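Local coordinates for protein 6-aminohexanoate-dimer hydrolase (Bacillus anthracis, PDB 4GB7) that probably hydrolyses amide bonds in linear 6-aminohexanoate dimers, as a putative serine hydrolase of the beta-lactamase clan, at residues 188-194 and 244-250; 363-367 and 411-415. All coordinates share one frame; numbering follows the deposited sequence.

Contact 1 of 2, residues 188-194 and 244-250; sequences MQVSVEY and GSVFSYN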
# COMPACT_ATOMS: atom_id res chain seq x y z
N MSE A 188 -3.09 -6.58 11.93
CA MSE A 188 -3.73 -5.35 12.34
C MSE A 188 -4.70 -5.60 13.52
O MSE A 188 -5.80 -5.16 13.55
CB MSE A 188 -4.43 -4.69 11.14
CG MSE A 188 -3.46 -4.06 10.22
SE MSE A 188 -2.37 -2.68 10.87
CE MSE A 188 -1.87 -1.94 9.15
N GLN A 189 -4.22 -6.32 14.52
CA GLN A 189 -5.01 -6.59 15.69
C GLN A 189 -4.45 -5.90 16.97
O GLN A 189 -4.68 -6.35 18.12
CB GLN A 189 -5.15 -8.08 15.89
CG GLN A 189 -6.01 -8.77 14.84
CD GLN A 189 -5.93 -10.26 14.93
OE1 GLN A 189 -5.08 -10.81 15.63
NE2 GLN A 189 -6.83 -10.94 14.25
N VAL A 190 -3.76 -4.79 16.77
CA VAL A 190 -3.20 -3.97 17.83
C VAL A 190 -3.96 -2.65 17.89
O VAL A 190 -3.97 -1.85 16.91
CB VAL A 190 -1.68 -3.75 17.61
CG1 VAL A 190 -1.09 -3.03 18.79
CG2 VAL A 190 -0.97 -5.11 17.33
N SER A 191 -4.61 -2.44 19.03
CA SER A 191 -5.56 -1.32 19.20
C SER A 191 -4.86 -0.22 19.97
O SER A 191 -4.56 -0.36 21.18
CB SER A 191 -6.82 -1.80 19.92
OG SER A 191 -7.62 -2.67 19.14
N VAL A 192 -4.60 0.88 19.29
CA VAL A 192 -3.79 1.94 19.81
C VAL A 192 -4.33 3.29 19.37
O VAL A 192 -4.81 3.46 18.23
CB VAL A 192 -2.33 1.78 19.27
CG1 VAL A 192 -1.59 3.09 19.20
CG2 VAL A 192 -1.56 0.73 20.08
N GLU A 193 -4.22 4.26 20.28
CA GLU A 193 -4.52 5.66 19.98
C GLU A 193 -3.27 6.50 20.31
O GLU A 193 -2.44 6.10 21.18
CB GLU A 193 -5.77 6.14 20.78
CG GLU A 193 -5.55 6.24 22.30
CD GLU A 193 -6.74 6.79 23.13
OE1 GLU A 193 -6.67 6.73 24.36
OE2 GLU A 193 -7.71 7.27 22.53
N TYR A 194 -3.15 7.63 19.65
CA TYR A 194 -2.08 8.56 19.86
C TYR A 194 -2.69 9.89 20.24
O TYR A 194 -3.86 10.18 19.87
CB TYR A 194 -1.27 8.79 18.55
CG TYR A 194 -0.81 7.51 17.84
CD1 TYR A 194 0.36 6.87 18.20
CD2 TYR A 194 -1.54 6.97 16.82
CE1 TYR A 194 0.78 5.74 17.53
CE2 TYR A 194 -1.13 5.85 16.14
CZ TYR A 194 0.04 5.21 16.53
OH TYR A 194 0.49 4.09 15.88
N GLY A 244 -4.66 -8.67 19.67
CA GLY A 244 -5.28 -9.88 19.20
C GLY A 244 -6.79 -9.90 19.32
O GLY A 244 -7.45 -10.76 18.73
N SER A 245 -7.37 -8.93 20.05
CA SER A 245 -8.78 -9.02 20.42
C SER A 245 -9.75 -8.58 19.34
O SER A 245 -10.90 -9.08 19.30
CB SER A 245 -9.05 -8.26 21.71
OG SER A 245 -8.97 -6.87 21.54
N VAL A 246 -9.31 -7.67 18.48
CA VAL A 246 -10.15 -7.13 17.40
C VAL A 246 -9.25 -6.51 16.32
O VAL A 246 -8.14 -6.11 16.61
CB VAL A 246 -11.13 -6.05 17.92
CG1 VAL A 246 -10.38 -4.82 18.43
CG2 VAL A 246 -12.17 -5.70 16.87
N PHE A 247 -9.77 -6.41 15.12
CA PHE A 247 -9.12 -5.67 14.05
C PHE A 247 -9.15 -4.17 14.35
O PHE A 247 -10.22 -3.62 14.66
CB PHE A 247 -9.80 -5.97 12.71
CG PHE A 247 -9.27 -5.17 11.55
CD1 PHE A 247 -8.13 -5.58 10.90
CD2 PHE A 247 -9.93 -4.05 11.07
CE1 PHE A 247 -7.65 -4.90 9.80
CE2 PHE A 247 -9.43 -3.34 9.97
CZ PHE A 247 -8.30 -3.78 9.33
N SER A 248 -7.99 -3.52 14.21
CA SER A 248 -7.87 -2.07 14.32
C SER A 248 -6.76 -1.65 13.39
O SER A 248 -5.58 -1.88 13.68
CB SER A 248 -7.55 -1.64 15.76
OG SER A 248 -7.51 -0.23 15.85
N TYR A 249 -7.13 -1.06 12.25
CA TYR A 249 -6.13 -0.66 11.27
C TYR A 249 -5.24 0.45 11.83
O TYR A 249 -5.74 1.49 12.27
CB TYR A 249 -6.84 -0.17 10.03
CG TYR A 249 -5.98 0.01 8.81
CD1 TYR A 249 -5.62 -1.06 7.99
CD2 TYR A 249 -5.58 1.26 8.43
CE1 TYR A 249 -4.89 -0.87 6.83
CE2 TYR A 249 -4.83 1.46 7.29
CZ TYR A 249 -4.49 0.40 6.49
OH TYR A 249 -3.77 0.65 5.36
N ASN A 250 -3.92 0.23 11.82
CA ASN A 250 -3.01 1.22 12.34
C ASN A 250 -1.65 1.20 11.61
O ASN A 250 -0.95 0.19 11.63
CB ASN A 250 -2.80 0.98 13.84
CG ASN A 250 -2.29 2.21 14.59
OD1 ASN A 250 -1.24 2.78 14.25
ND2 ASN A 250 -3.05 2.62 15.63
O HOH W 1 -6.31 -13.09 17.77
O HOH W 2 -3.08 -2.83 14.39
O HOH W 3 -5.02 0.68 16.41
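One face of the Tyr249 ring takes the methyl end of selenomethionine Met188: its CE sits 4.3 Å from the ring centroid, 24° off the normal and displaced toward the rim, a CH-pi contact. SE, lying more obliquely to the same ring, makes it a Met-aromatic pair. A bend at chi2 (-61°) brings Met188 SE to 3.3 Å from the backbone O of Asn250. Tyr249 N lies over one face of the Phe247 ring, toward its rim, and Met188 CB comes to that ring obliquely, 3.5 Å from Phe247 CE1. Asn250 OD1 lies at the edge of the Tyr194 ring, near its plane, and accepts a hydrogen bond of 2.7 Å from Tyr194 OH; amide and ring planes stand 62° apart. Val192 CG1 lies over one face of that phenol.

The backbones join at two points. Ser248 N donates to Met188 O over 2.8 Å in an almost straight bond, and Gly244 N reaches Gln189 O. Between them, Gln189 CA and Val246 O make a CA-H...O contact of 3.3 Å. Farther along, one water donates to Val190 O, accepts from Val192 N and Asn250 ND2, and hydrogen-bonds Ser248 OG; a second bridges Val190 N and Ser248 O.

Met188, at positive phi, is the C-prime residue of the Schellman motif ending helix 182-186, while Asn250 N-caps helix 251-265 by accepting from Gly252 N. Asn250 is thus gripped at both ends of its amide, which should fix its rotation. Tyr249 OH hydrogen-bonds Ser140 and, weakly, Lys143, an arrangement consistent with the SxxK and YxN motifs of serine beta-lactamase relatives. Backbone bonds and bridging waters tie the two segments together, and the Met188 side chain packs on a tyrosine that probably belongs to the active site.

Contact 2 of 2, residues 363-367 and 411-415; sequences HNEQG and IDIAH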
# COMPACT_ATOMS: atom_id res chain seq x y z
N HIS A 363 -13.58 -11.28 0.01
CA HIS A 363 -14.46 -12.45 -0.29
C HIS A 363 -15.44 -12.15 -1.38
O HIS A 363 -16.65 -12.35 -1.24
CB HIS A 363 -15.16 -12.92 0.99
CG HIS A 363 -14.19 -13.41 2.03
ND1 HIS A 363 -13.94 -12.73 3.19
CD2 HIS A 363 -13.33 -14.49 2.03
CE1 HIS A 363 -13.00 -13.40 3.88
NE2 HIS A 363 -12.63 -14.46 3.18
N ASN A 364 -14.91 -11.71 -2.51
CA ASN A 364 -15.70 -11.49 -3.68
C ASN A 364 -15.77 -12.77 -4.50
O ASN A 364 -15.16 -13.80 -4.16
CB ASN A 364 -15.26 -10.23 -4.46
CG ASN A 364 -14.00 -10.42 -5.31
OD1 ASN A 364 -13.42 -11.51 -5.38
ND2 ASN A 364 -13.56 -9.32 -5.96
N GLU A 365 -16.52 -12.72 -5.60
CA GLU A 365 -16.75 -13.94 -6.36
C GLU A 365 -15.50 -14.44 -7.07
O GLU A 365 -15.53 -15.56 -7.61
CB GLU A 365 -17.89 -13.79 -7.36
CG GLU A 365 -17.63 -12.83 -8.49
CD GLU A 365 -18.76 -12.87 -9.50
OE1 GLU A 365 -18.94 -13.88 -10.23
OE2 GLU A 365 -19.42 -11.86 -9.58
N GLN A 366 -14.44 -13.61 -7.12
CA GLN A 366 -13.18 -14.02 -7.77
C GLN A 366 -12.17 -14.54 -6.81
O GLN A 366 -11.13 -15.01 -7.25
CB GLN A 366 -12.54 -12.86 -8.50
CG GLN A 366 -13.48 -12.17 -9.46
CD GLN A 366 -13.86 -13.05 -10.62
OE1 GLN A 366 -14.97 -13.56 -10.68
NE2 GLN A 366 -12.93 -13.26 -11.54
N GLY A 367 -12.44 -14.42 -5.52
CA GLY A 367 -11.41 -14.82 -4.56
C GLY A 367 -10.26 -13.78 -4.57
O GLY A 367 -9.11 -14.13 -4.25
N ILE A 411 -14.28 -6.65 -11.19
CA ILE A 411 -14.95 -7.91 -11.50
C ILE A 411 -15.47 -7.92 -12.94
O ILE A 411 -15.24 -8.89 -13.69
CB ILE A 411 -16.08 -8.23 -10.49
CG1 ILE A 411 -15.54 -8.33 -9.05
CG2 ILE A 411 -16.76 -9.54 -10.92
CD1 ILE A 411 -16.58 -8.44 -7.95
N ASP A 412 -16.16 -6.86 -13.35
CA ASP A 412 -16.62 -6.79 -14.70
C ASP A 412 -15.53 -6.80 -15.75
O ASP A 412 -15.68 -7.45 -16.80
CB ASP A 412 -17.50 -5.57 -14.90
CG ASP A 412 -18.86 -5.69 -14.18
OD1 ASP A 412 -19.32 -6.82 -13.84
OD2 ASP A 412 -19.47 -4.62 -14.00
N ILE A 413 -14.43 -6.09 -15.48
CA ILE A 413 -13.28 -6.16 -16.38
C ILE A 413 -12.75 -7.59 -16.50
O ILE A 413 -12.51 -8.08 -17.58
CB ILE A 413 -12.15 -5.16 -16.00
CG1 ILE A 413 -12.62 -3.73 -16.16
CG2 ILE A 413 -10.87 -5.49 -16.83
CD1 ILE A 413 -11.71 -2.71 -15.50
N ALA A 414 -12.53 -8.25 -15.36
CA ALA A 414 -12.08 -9.64 -15.37
C ALA A 414 -13.00 -10.53 -16.24
O ALA A 414 -12.54 -11.36 -17.03
CB ALA A 414 -12.01 -10.18 -13.93
N HIS A 415 -14.30 -10.43 -16.04
CA HIS A 415 -15.22 -11.33 -16.75
C HIS A 415 -15.20 -11.02 -18.25
O HIS A 415 -15.35 -11.91 -19.07
CB HIS A 415 -16.63 -11.17 -16.20
CG HIS A 415 -16.79 -11.71 -14.82
ND1 HIS A 415 -17.93 -11.59 -14.11
CD2 HIS A 415 -15.87 -12.36 -13.98
CE1 HIS A 415 -17.75 -12.19 -12.90
NE2 HIS A 415 -16.49 -12.64 -12.83
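His415 presents the edge of its imidazole to the turn at 363-367, and two side chains come to that edge. Gln366 crosses it obliquely, its amide plane turned 66° from the ring, and His415 NE2 donates to Gln366 OE1 over 2.8 Å with an N-H...O angle of 163°. The acceptor lies close to the ring plane, yet the donor stands above the carbonyl plane of Gln366, so the imidazole addresses the amide oxygen from over its flat side. CG lies anti to the carbonyl carbon, and a bend at chi2 (-67°) curls the Gln366 chain toward the helix. Glu365 comes from the opposite direction to His415: its OE1 is 3.4 Å from His415 CE1, with the carboxylate plane steeply inclined to the ring.

Ile411, one helical turn before His415, lies against the polar ends of Asn364 and Glu365. Its CD1 meets Asn364 ND2 at 3.7 Å, the two side chains coming from opposite directions, while CG2 lies 3.8 Å from Glu365 OE2. Asn364 also shapes the loop. Its OD1 accepts from Gln366 N over 2.9 Å, from above the carbonyl plane, making an Asx turn within the type I beta turn 364-367. Ala414 CB adds a lighter contact to Gln366 NE2.

Each amide has a second hold: Asn364 ND2 bonds Tyr380 OH and Gln366 NE2 bonds Asp382, both on strand 377-382, and His415 ND1 reaches Gln422 O at the C-terminus. The contact thus joins the turn linking strands 359-361 and 369-373 to the C-terminal helix 402-417, which packs through Ile411, Ile413 and Ala414 on strands 377-382 and 387-393 of the five-stranded antiparallel sheet.

In the fold
The two contacts share no helix or strand: their centres are 29 Å apart, and their nearest atoms about 12 Å. Both are partly buried and lie well off the centre of the chain. Contact 1 belongs to the part of the fold beside the probable active site, between the end of helix 182-186 and the start of helix 251-265; it buries 624 Å² and relies on backbone bonds and bridging waters beside its aromatic and selenium contacts. Contact 2 buries 242 Å² beside the five-stranded sheet, where the turn before its outermost strand 369-373 meets the C-terminal helix through side chains, with a single hydrogen bond across. Contact 1 closes along the chain before contact 2 opens.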